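Local coordinates for putative branched-chain amino acid transport system substrate-binding protein (Rhodopseudomonas palustris, PDB 3TX6) that probably serves as the periplasmic solute-binding component of an ABC transporter and holds 3-(4-hydroxy-phenyl)pyruvic acid, an aromatic acid, in its pocket, at residues A61-V65 / V88-V94; M122-L126 / L242-G246; Y127-K131 / Q158-L164; H223-S227 / R280-A284; P263-L267 / F288-K292. The contacts are given in a common frame with arbitrary orientation. Numbering follows the deposited sequence.

Contact 1 (A61-V65 / V88-V94)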
# COMPACT_ATOMS: atom_id res chain seq x y z
N ALA A 61 -12.70 10.18 -9.49
CA ALA A 61 -13.48 10.02 -8.29
C ALA A 61 -14.84 10.73 -8.42
O ALA A 61 -15.87 10.19 -8.01
CB ALA A 61 -12.70 10.51 -7.02
N ARG A 62 -14.85 11.94 -8.99
CA ARG A 62 -16.06 12.66 -9.18
C ARG A 62 -17.00 11.96 -10.16
O ARG A 62 -18.19 11.89 -9.91
CB ARG A 62 -15.75 14.09 -9.63
CG ARG A 62 -16.97 14.94 -9.91
CD ARG A 62 -18.00 15.01 -8.80
NE ARG A 62 -17.42 15.53 -7.58
CZ ARG A 62 -18.07 15.71 -6.43
NH1 ARG A 62 -19.33 15.33 -6.32
NH2 ARG A 62 -17.41 16.15 -5.36
N ARG A 63 -16.45 11.41 -11.25
CA ARG A 63 -17.28 10.67 -12.20
C ARG A 63 -17.96 9.51 -11.47
O ARG A 63 -19.12 9.23 -11.67
CB ARG A 63 -16.46 10.08 -13.35
CG ARG A 63 -16.00 11.08 -14.39
CD ARG A 63 -15.23 10.47 -15.55
NE ARG A 63 -16.10 9.56 -16.25
CZ ARG A 63 -15.72 8.57 -17.04
NH1 ARG A 63 -14.47 8.32 -17.30
NH2 ARG A 63 -16.67 7.82 -17.59
N PHE A 64 -17.25 8.84 -10.57
CA PHE A 64 -17.85 7.75 -9.87
C PHE A 64 -19.00 8.21 -8.98
O PHE A 64 -20.01 7.54 -8.87
CB PHE A 64 -16.86 6.99 -8.97
CG PHE A 64 -15.65 6.46 -9.68
CD1 PHE A 64 -15.74 5.93 -10.95
CD2 PHE A 64 -14.43 6.38 -9.01
CE1 PHE A 64 -14.63 5.39 -11.57
CE2 PHE A 64 -13.32 5.88 -9.64
CZ PHE A 64 -13.42 5.36 -10.90
N VAL A 65 -18.79 9.32 -8.27
CA VAL A 65 -19.71 9.64 -7.18
C VAL A 65 -20.95 10.27 -7.75
O VAL A 65 -22.03 10.11 -7.12
CB VAL A 65 -19.06 10.43 -5.97
CG1 VAL A 65 -17.85 9.74 -5.37
CG2 VAL A 65 -18.68 11.82 -6.34
N VAL A 88 -12.37 14.13 -2.58
CA VAL A 88 -13.64 13.98 -3.27
C VAL A 88 -14.64 13.17 -2.43
O VAL A 88 -15.81 13.55 -2.27
CB VAL A 88 -13.46 13.38 -4.67
CG1 VAL A 88 -14.84 13.09 -5.32
CG2 VAL A 88 -12.64 14.32 -5.54
N ALA A 89 -14.17 12.05 -1.88
CA ALA A 89 -14.97 11.12 -1.11
C ALA A 89 -15.58 11.81 0.08
O ALA A 89 -16.75 11.60 0.39
CB ALA A 89 -14.17 9.90 -0.68
N ASN A 90 -14.77 12.60 0.78
CA ASN A 90 -15.26 13.27 1.97
C ASN A 90 -16.24 14.40 1.68
O ASN A 90 -17.14 14.66 2.48
CB ASN A 90 -14.14 13.74 2.87
CG ASN A 90 -13.56 12.60 3.70
OD1 ASN A 90 -14.05 12.30 4.78
ND2 ASN A 90 -12.54 11.90 3.14
N GLU A 91 -16.11 15.03 0.54
CA GLU A 91 -17.04 16.09 0.13
C GLU A 91 -18.37 15.51 -0.35
O GLU A 91 -19.46 16.00 0.03
CB GLU A 91 -16.37 16.93 -0.96
CG GLU A 91 -17.11 18.23 -1.26
CD GLU A 91 -18.18 18.17 -2.30
OE1 GLU A 91 -18.41 17.10 -2.88
OE2 GLU A 91 -18.82 19.23 -2.54
N ALA A 92 -18.29 14.40 -1.10
CA ALA A 92 -19.46 13.75 -1.66
C ALA A 92 -20.16 12.81 -0.64
O ALA A 92 -21.27 12.32 -0.90
CB ALA A 92 -19.09 12.97 -2.92
N GLN A 93 -19.48 12.49 0.44
CA GLN A 93 -19.97 11.58 1.47
C GLN A 93 -20.14 10.15 0.98
O GLN A 93 -21.22 9.55 1.08
CB GLN A 93 -21.27 12.14 2.11
CG GLN A 93 -21.13 13.58 2.59
CD GLN A 93 -22.39 14.03 3.27
OE1 GLN A 93 -23.38 14.46 2.61
NE2 GLN A 93 -22.41 13.89 4.57
N VAL A 94 -19.06 9.64 0.41
CA VAL A 94 -19.01 8.30 -0.13
C VAL A 94 -17.82 7.55 0.53
O VAL A 94 -16.73 8.07 0.58
CB VAL A 94 -18.82 8.32 -1.65
CG1 VAL A 94 -18.75 6.87 -2.21
CG2 VAL A 94 -19.94 9.12 -2.32
O HOH W 1 -20.82 16.15 -3.91
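Val88 projects from one helix against Ala61 and the backbone of Arg62 on the other, its CG1 lying 3.8 Å from Ala61 CB and 3.8 Å from Arg62 N. One turn further along, Val65 takes over the apolar contact. Its CG2 meets Ala92 CB at 3.6 Å, and its CG1 meets Val94 CG2 at 3.7 Å, so the seam runs past the helix end, where Gln93 breaks the helix with positive phi and Val94 turns back toward Val65. The solvent edge of this apolar strip is polar. Arg62 reaches over and forms a salt bridge from NH2 to Glu91 OE1 (2.8 Å), while a water accepts from Arg62 NH1 (2.9 Å) and donates to Glu91 OE1 (2.8 Å), closing a small ring over Ala92. Helices 61-65 and 88-92 run roughly parallel (31°), their axes 10.1 Å apart. On the inner side, Ala61, Val65 and Ala89 all rest on Ile73 of strand 72-75. Neighbouring helices 54-67 and 79-92, side by side on a largely parallel sheet with that strand between them in sequence, are typical of the beta-alpha-beta crossovers in the Rossmann-like lobes of periplasmic binding proteins.

Contact 2 (M122-L126 / L242-G246)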
# COMPACT_ATOMS: atom_id res chain seq x y z
N MSE A 122 5.40 -0.19 9.42
CA MSE A 122 6.47 -0.62 8.55
C MSE A 122 7.82 -0.09 9.00
O MSE A 122 8.82 -0.82 8.99
CB MSE A 122 6.10 -0.28 7.08
CG MSE A 122 4.75 -0.93 6.65
SE MSE A 122 4.58 -2.77 7.18
CE MSE A 122 4.27 -3.63 5.44
N GLY A 123 7.86 1.16 9.43
CA GLY A 123 9.07 1.68 10.01
C GLY A 123 9.55 0.84 11.20
O GLY A 123 10.74 0.45 11.27
N LYS A 124 8.64 0.50 12.12
CA LYS A 124 9.06 -0.24 13.32
C LYS A 124 9.73 -1.55 12.97
O LYS A 124 10.75 -1.88 13.59
CB LYS A 124 7.85 -0.50 14.23
CG LYS A 124 8.21 -1.12 15.59
CD LYS A 124 6.97 -1.19 16.52
CE LYS A 124 7.28 -1.85 17.88
NZ LYS A 124 6.12 -1.88 18.84
N VAL A 125 9.21 -2.28 11.99
CA VAL A 125 9.79 -3.58 11.65
C VAL A 125 11.19 -3.38 11.07
O VAL A 125 12.11 -4.16 11.31
CB VAL A 125 8.85 -4.50 10.81
CG1 VAL A 125 8.85 -4.20 9.30
CG2 VAL A 125 9.19 -5.95 11.05
N LEU A 126 11.39 -2.33 10.31
CA LEU A 126 12.71 -2.04 9.75
C LEU A 126 13.70 -1.58 10.81
O LEU A 126 14.84 -2.05 10.84
CB LEU A 126 12.62 -0.98 8.67
CG LEU A 126 11.77 -1.30 7.42
CD1 LEU A 126 11.66 -0.05 6.52
CD2 LEU A 126 12.36 -2.49 6.65
N LEU A 242 16.69 -5.39 3.12
CA LEU A 242 15.59 -5.68 4.07
C LEU A 242 14.43 -4.83 3.63
O LEU A 242 14.58 -3.64 3.35
CB LEU A 242 15.98 -5.29 5.50
CG LEU A 242 17.04 -6.10 6.22
CD1 LEU A 242 16.83 -7.63 6.07
CD2 LEU A 242 18.38 -5.64 5.64
N MSE A 243 13.25 -5.43 3.62
CA MSE A 243 12.10 -4.77 3.00
C MSE A 243 10.89 -5.08 3.81
O MSE A 243 10.64 -6.26 4.13
CB MSE A 243 11.95 -5.29 1.56
CG MSE A 243 10.63 -4.78 1.00
SE MSE A 243 10.32 -5.40 -0.81
CE MSE A 243 11.94 -4.79 -1.77
N ALA A 244 10.16 -4.04 4.18
CA ALA A 244 8.89 -4.21 4.88
C ALA A 244 7.89 -4.66 3.83
O ALA A 244 7.89 -4.14 2.69
CB ALA A 244 8.42 -2.91 5.54
N SER A 245 7.07 -5.66 4.17
CA SER A 245 6.10 -6.21 3.24
C SER A 245 4.88 -6.63 3.98
O SER A 245 4.96 -7.03 5.12
CB SER A 245 6.69 -7.44 2.58
OG SER A 245 5.85 -8.03 1.68
N GLY A 246 3.75 -6.58 3.31
CA GLY A 246 2.60 -7.31 3.76
C GLY A 246 2.87 -8.81 3.67
O GLY A 246 3.72 -9.26 2.90
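A helix laid over the sheet of an alpha/beta lobe, as in the periplasmic binding protein fold, makes this wholly buried contact. Helix 119-130 crosses strand 242-245 at 148°, roughly antiparallel, with the short segment axes 8.2 Å apart. So close an approach is possible because the bump on the strand is small: the methyl of Ala244 enters a shallow hollow walled by three helix side chains spaced i, i+3 and i+4. Its CB touches Met122 CB at 3.8 Å, Val125 CG1 at 4.0 Å and Leu126 CD2 at 4.1 Å. Alternation along the strand leaves Met243 and Ser245 pointing away from the helix, Met243 packing on Ala225 on the other sheet face. Two helix side chains settle against strand backbone on either side of Ala244. Leu126 CD2 lies over the peptide leading into the alanine, 3.7 Å from Ala244 N, and Tyr220 and Leu350 of the adjoining strands also border this leucine. Leu242 CB points toward the helix, but the side-chain end leads away. At the other end selenomethionine Met122, bounded also by Trp151 and His223, lays its CE against the peptide after Ser245, 3.4 Å from Ser245 C and 3.7 Å from Gly246 N.

Contact 3 (Y127-K131 / Q158-L164)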
# COMPACT_ATOMS: atom_id res chain seq x y z
N TYR A 127 13.27 -0.66 11.66
CA TYR A 127 14.17 -0.14 12.70
C TYR A 127 14.52 -1.23 13.74
O TYR A 127 15.63 -1.23 14.27
CB TYR A 127 13.62 1.11 13.41
CG TYR A 127 12.95 2.14 12.50
CD1 TYR A 127 13.45 2.39 11.24
CD2 TYR A 127 11.83 2.86 12.91
CE1 TYR A 127 12.82 3.28 10.39
CE2 TYR A 127 11.21 3.77 12.07
CZ TYR A 127 11.71 3.96 10.80
OH TYR A 127 11.13 4.84 9.91
N GLU A 128 13.59 -2.10 14.06
CA GLU A 128 13.85 -3.21 14.97
C GLU A 128 14.99 -4.04 14.44
O GLU A 128 15.89 -4.41 15.19
CB GLU A 128 12.62 -4.10 15.21
CG GLU A 128 11.60 -3.48 16.17
CD GLU A 128 10.30 -4.29 16.30
OE1 GLU A 128 10.06 -5.20 15.47
OE2 GLU A 128 9.52 -4.01 17.26
N HIS A 129 14.92 -4.38 13.15
CA HIS A 129 15.99 -5.10 12.51
C HIS A 129 17.29 -4.37 12.54
O HIS A 129 18.34 -4.99 12.84
CB HIS A 129 15.60 -5.45 11.09
CG HIS A 129 16.60 -6.31 10.41
ND1 HIS A 129 17.66 -5.81 9.75
CD2 HIS A 129 16.67 -7.70 10.30
CE1 HIS A 129 18.39 -6.85 9.26
NE2 HIS A 129 17.75 -8.00 9.56
N MSE A 130 17.27 -3.07 12.24
CA MSE A 130 18.48 -2.25 12.31
C MSE A 130 19.13 -2.44 13.67
O MSE A 130 20.31 -2.75 13.75
CB MSE A 130 18.16 -0.77 12.02
CG MSE A 130 17.74 -0.45 10.56
SE MSE A 130 17.38 1.49 10.45
CE MSE A 130 16.46 1.41 8.68
N LYS A 131 18.36 -2.34 14.76
CA LYS A 131 18.92 -2.38 16.11
C LYS A 131 19.29 -3.79 16.62
O LYS A 131 19.76 -3.96 17.77
CB LYS A 131 18.00 -1.70 17.12
CG LYS A 131 17.70 -0.23 16.83
CD LYS A 131 18.92 0.67 16.61
CE LYS A 131 19.90 0.67 17.79
NZ LYS A 131 21.16 1.42 17.49
N GLN A 158 10.15 7.90 15.41
CA GLN A 158 10.19 6.55 15.90
C GLN A 158 11.62 6.01 15.85
O GLN A 158 12.12 5.37 16.81
CB GLN A 158 9.19 5.69 15.10
CG GLN A 158 9.20 4.26 15.56
CD GLN A 158 8.11 3.41 15.01
OE1 GLN A 158 7.74 2.43 15.67
NE2 GLN A 158 7.58 3.74 13.81
N GLY A 159 12.29 6.29 14.75
CA GLY A 159 13.58 5.66 14.51
C GLY A 159 14.64 6.15 15.46
O GLY A 159 15.34 5.36 16.10
N GLU A 160 14.73 7.45 15.62
CA GLU A 160 15.65 8.03 16.59
C GLU A 160 15.38 7.54 17.95
O GLU A 160 16.32 7.30 18.69
CB GLU A 160 15.57 9.54 16.64
CG GLU A 160 16.15 10.28 15.46
CD GLU A 160 16.09 11.81 15.64
OE1 GLU A 160 15.35 12.31 16.53
OE2 GLU A 160 16.77 12.51 14.88
N ALA A 161 14.11 7.42 18.34
CA ALA A 161 13.78 6.96 19.69
C ALA A 161 14.20 5.47 19.93
O ALA A 161 14.26 5.02 21.09
CB ALA A 161 12.29 7.15 19.98
N MSE A 162 14.52 4.73 18.86
CA MSE A 162 15.00 3.36 18.98
C MSE A 162 16.51 3.24 18.97
O MSE A 162 17.05 2.14 19.09
CB MSE A 162 14.34 2.47 17.94
CG MSE A 162 12.86 2.28 18.32
SE MSE A 162 11.86 1.64 16.76
CE MSE A 162 13.07 0.11 16.79
N GLY A 163 17.20 4.37 18.93
CA GLY A 163 18.66 4.39 18.96
C GLY A 163 19.31 4.62 17.61
O GLY A 163 20.44 4.21 17.39
N LEU A 164 18.61 5.28 16.71
CA LEU A 164 19.18 5.60 15.41
C LEU A 164 19.54 7.09 15.40
O LEU A 164 18.81 7.92 15.93
CB LEU A 164 18.18 5.24 14.29
CG LEU A 164 17.77 3.78 14.15
CD1 LEU A 164 16.57 3.69 13.21
CD2 LEU A 164 18.95 2.96 13.60
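Tyr127, with chi1 at -42°, swings its ring from the last turns of helix 119-130 against helix 146-161, where the ring face lies over Gly159 CA; a side chain at this glycine would run into Leu164 CD1. Gly159 CA sits 4.0 Å from the Tyr127 ring centroid and 26° off its normal, a CH-pi contact, while the phenol oxygen reaches past the segments to Asp154. Met162, a selenomethionine in the m, t, p rotamer, folds back along the ring: its SE stands at the ring edge, 5.3 Å from the centroid, in a Met-aromatic contact, and its CE meets Tyr127 CB at 3.6 Å. Leu164 (m, t) fits between Tyr127 and Met130, with CD1 3.9 Å from Tyr127 CD1 and 3.6 Å from the SE of selenomethionine Met130. Gly163 ends helix 146-161 in a Schellman motif, its positive phi turning the chain so that Leu164 points back at the other helix. Lys131 adopts an m, m, m, t rotamer that curls the chain instead of extending it. Its CG passes 3.3 Å from Met162 O, its CD lies 3.8 Å from Leu164 CD2, and NZ donates to Gly163 O at 2.9 Å, with Ile135 O as a second acceptor. The chemistry implies a mostly apolar joint between two helix ends, with a lysine ammonium satisfying the carbonyl of Gly163, in the Schellman turn that ends helix 146-161.

Contact 4 (H223-S227 / R280-A284). With ENO (3-(4-hydroxy-phenyl)pyruvic acid), chain D.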
# COMPACT_ATOMS: atom_id res chain seq x y z
N HIS A 223 7.49 -0.70 1.90
CA HIS A 223 6.51 -1.59 1.30
C HIS A 223 6.06 -1.12 -0.08
O HIS A 223 5.46 -1.89 -0.81
CB HIS A 223 5.35 -1.93 2.23
CG HIS A 223 4.62 -0.73 2.83
ND1 HIS A 223 5.24 0.41 3.22
CD2 HIS A 223 3.30 -0.62 3.26
CE1 HIS A 223 4.30 1.23 3.80
NE2 HIS A 223 3.14 0.59 3.81
N GLY A 224 6.39 0.12 -0.44
CA GLY A 224 6.23 0.61 -1.81
C GLY A 224 7.10 -0.09 -2.82
O GLY A 224 6.85 0.08 -4.05
N ALA A 225 8.05 -0.91 -2.35
CA ALA A 225 8.94 -1.68 -3.22
C ALA A 225 8.56 -3.17 -3.38
O ALA A 225 9.24 -3.86 -4.10
CB ALA A 225 10.42 -1.57 -2.73
N ALA A 226 7.52 -3.67 -2.71
CA ALA A 226 7.29 -5.12 -2.54
C ALA A 226 6.55 -5.75 -3.74
O ALA A 226 5.38 -6.17 -3.68
CB ALA A 226 6.54 -5.38 -1.22
N SER A 227 7.31 -5.83 -4.84
CA SER A 227 6.94 -6.62 -6.02
C SER A 227 8.24 -7.08 -6.66
O SER A 227 9.33 -6.60 -6.34
CB SER A 227 6.05 -5.82 -6.96
OG SER A 227 6.77 -4.87 -7.73
N ARG A 280 3.01 -12.54 -7.67
CA ARG A 280 2.33 -11.92 -6.51
C ARG A 280 2.93 -10.54 -6.24
O ARG A 280 4.10 -10.30 -6.49
CB ARG A 280 2.50 -12.80 -5.31
CG ARG A 280 3.97 -12.96 -4.84
CD ARG A 280 4.16 -14.03 -3.78
NE ARG A 280 3.80 -15.34 -4.27
CZ ARG A 280 3.77 -16.44 -3.51
NH1 ARG A 280 4.13 -16.36 -2.23
NH2 ARG A 280 3.39 -17.61 -4.03
N SER A 281 2.13 -9.67 -5.65
CA SER A 281 2.57 -8.34 -5.24
C SER A 281 1.82 -7.83 -4.02
O SER A 281 0.68 -8.18 -3.76
CB SER A 281 2.48 -7.32 -6.38
OG SER A 281 1.14 -7.10 -6.76
N GLN A 282 2.51 -6.93 -3.34
CA GLN A 282 1.92 -6.02 -2.34
C GLN A 282 0.65 -5.38 -2.86
O GLN A 282 -0.33 -5.25 -2.14
CB GLN A 282 2.96 -4.93 -2.02
CG GLN A 282 2.57 -3.85 -1.02
CD GLN A 282 2.53 -4.30 0.43
OE1 GLN A 282 2.94 -5.42 0.77
NE2 GLN A 282 2.06 -3.40 1.29
N PHE A 283 0.69 -4.97 -4.12
CA PHE A 283 -0.31 -4.05 -4.69
C PHE A 283 -1.60 -4.76 -5.11
O PHE A 283 -2.72 -4.33 -4.77
CB PHE A 283 0.35 -3.26 -5.85
CG PHE A 283 1.68 -2.73 -5.43
CD1 PHE A 283 1.74 -1.80 -4.43
CD2 PHE A 283 2.87 -3.23 -5.96
CE1 PHE A 283 2.96 -1.38 -3.94
CE2 PHE A 283 4.11 -2.79 -5.49
CZ PHE A 283 4.15 -1.85 -4.46
N ALA A 284 -1.45 -5.90 -5.80
CA ALA A 284 -2.61 -6.74 -6.15
C ALA A 284 -3.47 -6.99 -4.87
O ALA A 284 -4.69 -7.04 -4.92
CB ALA A 284 -2.17 -8.05 -6.75
O4 ENO D . 1.95 5.36 -1.64
C9 ENO D . 1.65 2.02 -2.24
C8 ENO D . 1.15 0.93 -1.55
C7 ENO D . 1.83 0.41 -0.44
C6 ENO D . 2.96 1.06 0.01
C5 ENO D . 3.48 2.15 -0.68
C4 ENO D . 2.82 2.65 -1.82
O3 ENO D . 1.27 -0.67 0.23
C3 ENO D . 3.41 3.78 -2.62
C2 ENO D . 2.93 5.16 -2.37
C1 ENO D . 3.57 6.23 -3.12
O2 ENO D . 3.13 7.39 -2.96
O1 ENO D . 4.55 6.00 -3.90
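At the ligand cleft of this periplasmic binding protein fold, the loop after strand 218-221 meets the N-terminus of helix 282-304. Gln282 contributes most: its t, p rotamer lays CG 3.5 Å from His223 O and aims NE2 at the phenol oxygen O3 of ENO, a nearly straight hydrogen bond of 3.0 Å. Gln117 and Gly246 hold the rest of its amide. The backbone joins too, with Gln282 N donating to Ala226 O at 3.0 Å. Ala226 is the centre of an inverse gamma turn, Ser227 N to Ala225 O being 2.9 Å, and its CB packs 3.7 Å from Gln282 CB. Ser281 caps the helix, its OG accepting from Ala284 N at 3.0 Å. Phe283 presents its ring edge to the loop and ligand alike: CZ is 3.3 Å from Gly224 O, CE2 3.9 Å from Ser227 CB, and CE1 3.8 Å from ENO C8. His223 offers a ring face to the same phenyl group, and bare Gly224 CA approaches ENO C5 to 3.3 Å.

Contact 5 (P263-L267 / F288-K292)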
# COMPACT_ATOMS: atom_id res chain seq x y z
N PRO A 263 -6.67 -16.08 2.71
CA PRO A 263 -6.93 -15.14 1.62
C PRO A 263 -5.66 -14.85 0.75
O PRO A 263 -5.76 -14.57 -0.46
CB PRO A 263 -7.39 -13.85 2.34
CG PRO A 263 -7.01 -14.04 3.77
CD PRO A 263 -7.08 -15.52 4.02
N GLY A 264 -4.49 -14.91 1.35
CA GLY A 264 -3.24 -14.79 0.60
C GLY A 264 -3.03 -15.92 -0.38
O GLY A 264 -2.71 -15.69 -1.55
N LEU A 265 -3.27 -17.14 0.06
CA LEU A 265 -3.20 -18.26 -0.85
C LEU A 265 -4.22 -18.14 -1.96
O LEU A 265 -3.93 -18.47 -3.13
CB LEU A 265 -3.41 -19.60 -0.12
CG LEU A 265 -2.29 -20.07 0.80
CD1 LEU A 265 -2.79 -21.30 1.61
CD2 LEU A 265 -1.04 -20.43 0.02
N GLU A 266 -5.43 -17.67 -1.64
CA GLU A 266 -6.46 -17.54 -2.66
C GLU A 266 -6.01 -16.57 -3.74
O GLU A 266 -6.06 -16.88 -4.92
CB GLU A 266 -7.82 -17.07 -2.09
CG GLU A 266 -8.53 -18.10 -1.22
CD GLU A 266 -9.76 -17.56 -0.51
OE1 GLU A 266 -10.03 -16.35 -0.60
OE2 GLU A 266 -10.43 -18.36 0.16
N LEU A 267 -5.60 -15.37 -3.33
CA LEU A 267 -5.21 -14.36 -4.32
C LEU A 267 -4.00 -14.82 -5.13
O LEU A 267 -4.00 -14.76 -6.35
CB LEU A 267 -4.86 -13.05 -3.68
CG LEU A 267 -4.14 -12.01 -4.56
CD1 LEU A 267 -4.97 -11.61 -5.78
CD2 LEU A 267 -3.83 -10.81 -3.66
N PHE A 288 -7.63 -6.65 -3.90
CA PHE A 288 -8.25 -7.89 -3.45
C PHE A 288 -8.82 -7.74 -2.03
O PHE A 288 -9.96 -8.13 -1.76
CB PHE A 288 -7.23 -9.02 -3.52
CG PHE A 288 -7.75 -10.36 -3.13
CD1 PHE A 288 -8.36 -11.17 -4.08
CD2 PHE A 288 -7.58 -10.85 -1.86
CE1 PHE A 288 -8.79 -12.43 -3.77
CE2 PHE A 288 -8.01 -12.13 -1.55
CZ PHE A 288 -8.63 -12.90 -2.50
N ASP A 289 -8.01 -7.19 -1.14
CA ASP A 289 -8.41 -7.06 0.27
C ASP A 289 -9.55 -6.05 0.43
O ASP A 289 -10.39 -6.21 1.30
CB ASP A 289 -7.23 -6.62 1.10
CG ASP A 289 -6.21 -7.71 1.29
OD1 ASP A 289 -6.47 -8.86 0.87
OD2 ASP A 289 -5.16 -7.43 1.92
N ALA A 290 -9.57 -4.99 -0.39
CA ALA A 290 -10.65 -4.03 -0.32
C ALA A 290 -12.00 -4.75 -0.53
O ALA A 290 -13.02 -4.44 0.13
CB ALA A 290 -10.47 -2.89 -1.31
N PHE A 291 -12.04 -5.72 -1.44
CA PHE A 291 -13.24 -6.53 -1.65
C PHE A 291 -13.52 -7.48 -0.52
O PHE A 291 -14.69 -7.74 -0.24
CB PHE A 291 -13.21 -7.22 -3.01
CG PHE A 291 -13.55 -6.28 -4.17
CD1 PHE A 291 -12.58 -5.40 -4.68
CD2 PHE A 291 -14.81 -6.27 -4.73
CE1 PHE A 291 -12.89 -4.54 -5.71
CE2 PHE A 291 -15.12 -5.42 -5.78
CZ PHE A 291 -14.17 -4.57 -6.28
N LYS A 292 -12.49 -8.03 0.11
CA LYS A 292 -12.70 -8.82 1.33
C LYS A 292 -13.37 -7.94 2.39
O LYS A 292 -14.28 -8.39 3.09
CB LYS A 292 -11.39 -9.41 1.86
CG LYS A 292 -10.78 -10.52 1.01
CD LYS A 292 -11.71 -11.74 0.93
CE LYS A 292 -11.05 -12.95 0.30
NZ LYS A 292 -11.87 -14.20 0.26
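A salt bridge spans the outer edge of this helix pair, with Lys292 NZ donating to Glu266 OE1 at 3.0 Å. Both side chains leave their helices toward each other, and Glu266, which has a second conformer in the crystal, is exposed, so the bridge lies at the surface while the packing beneath it is buried. Next inward, Pro263 CB lies 4.3 Å from Lys292 CE, so the proline ring packs on the aliphatic part of the lysine. Phe288 dominates the interior. Its t rotamer sends the ring across to helix 261-275, where Leu267 CB stands 3.7 Å from the ring centroid and only 2° off the normal, a CH-pi contact almost exactly over the face. Leu267 CD1 adds a 3.8 Å approach to Phe288 CD1, and Pro263 O comes within 3.5 Å of Phe288 CE2. The large ring suits the spacing of the two short segments, whose axes lie 11.5 Å apart and are inclined at 128°. From the same turns of helix 282-304, Phe291 is buried against strands 8-14, 41-49 and 72-75, so that helix 282-304 is sandwiched between the six-stranded sheet and helix 261-275. Here helix 261-275 thus meets helix 282-304 mainly through aromatic and aliphatic packing, with one charge pair at the exposed edge.

How the contacts relate
The five contacts spread over both lobes and the cleft. Contact 1 opens and closes first, on the lobe with the six-stranded sheet; contacts 2 and 3 lie across the chain's centre on the seven-stranded lobe, their centres about 32 and 39 Å from that of contact 1. These two share helix 119-130, are 12 Å apart between centres and touch, contact 3 falling wholly between the two segments of contact 2. Contact 4 alternates along the chain with contacts 2 and 5; Gly246 N and Gln282 OE1, 2.9 Å apart, link it to contact 2, while helix 282-304 runs from it into contact 5, centres 14 Å apart. At the ligand, contact 4 thus joins parts of both lobes.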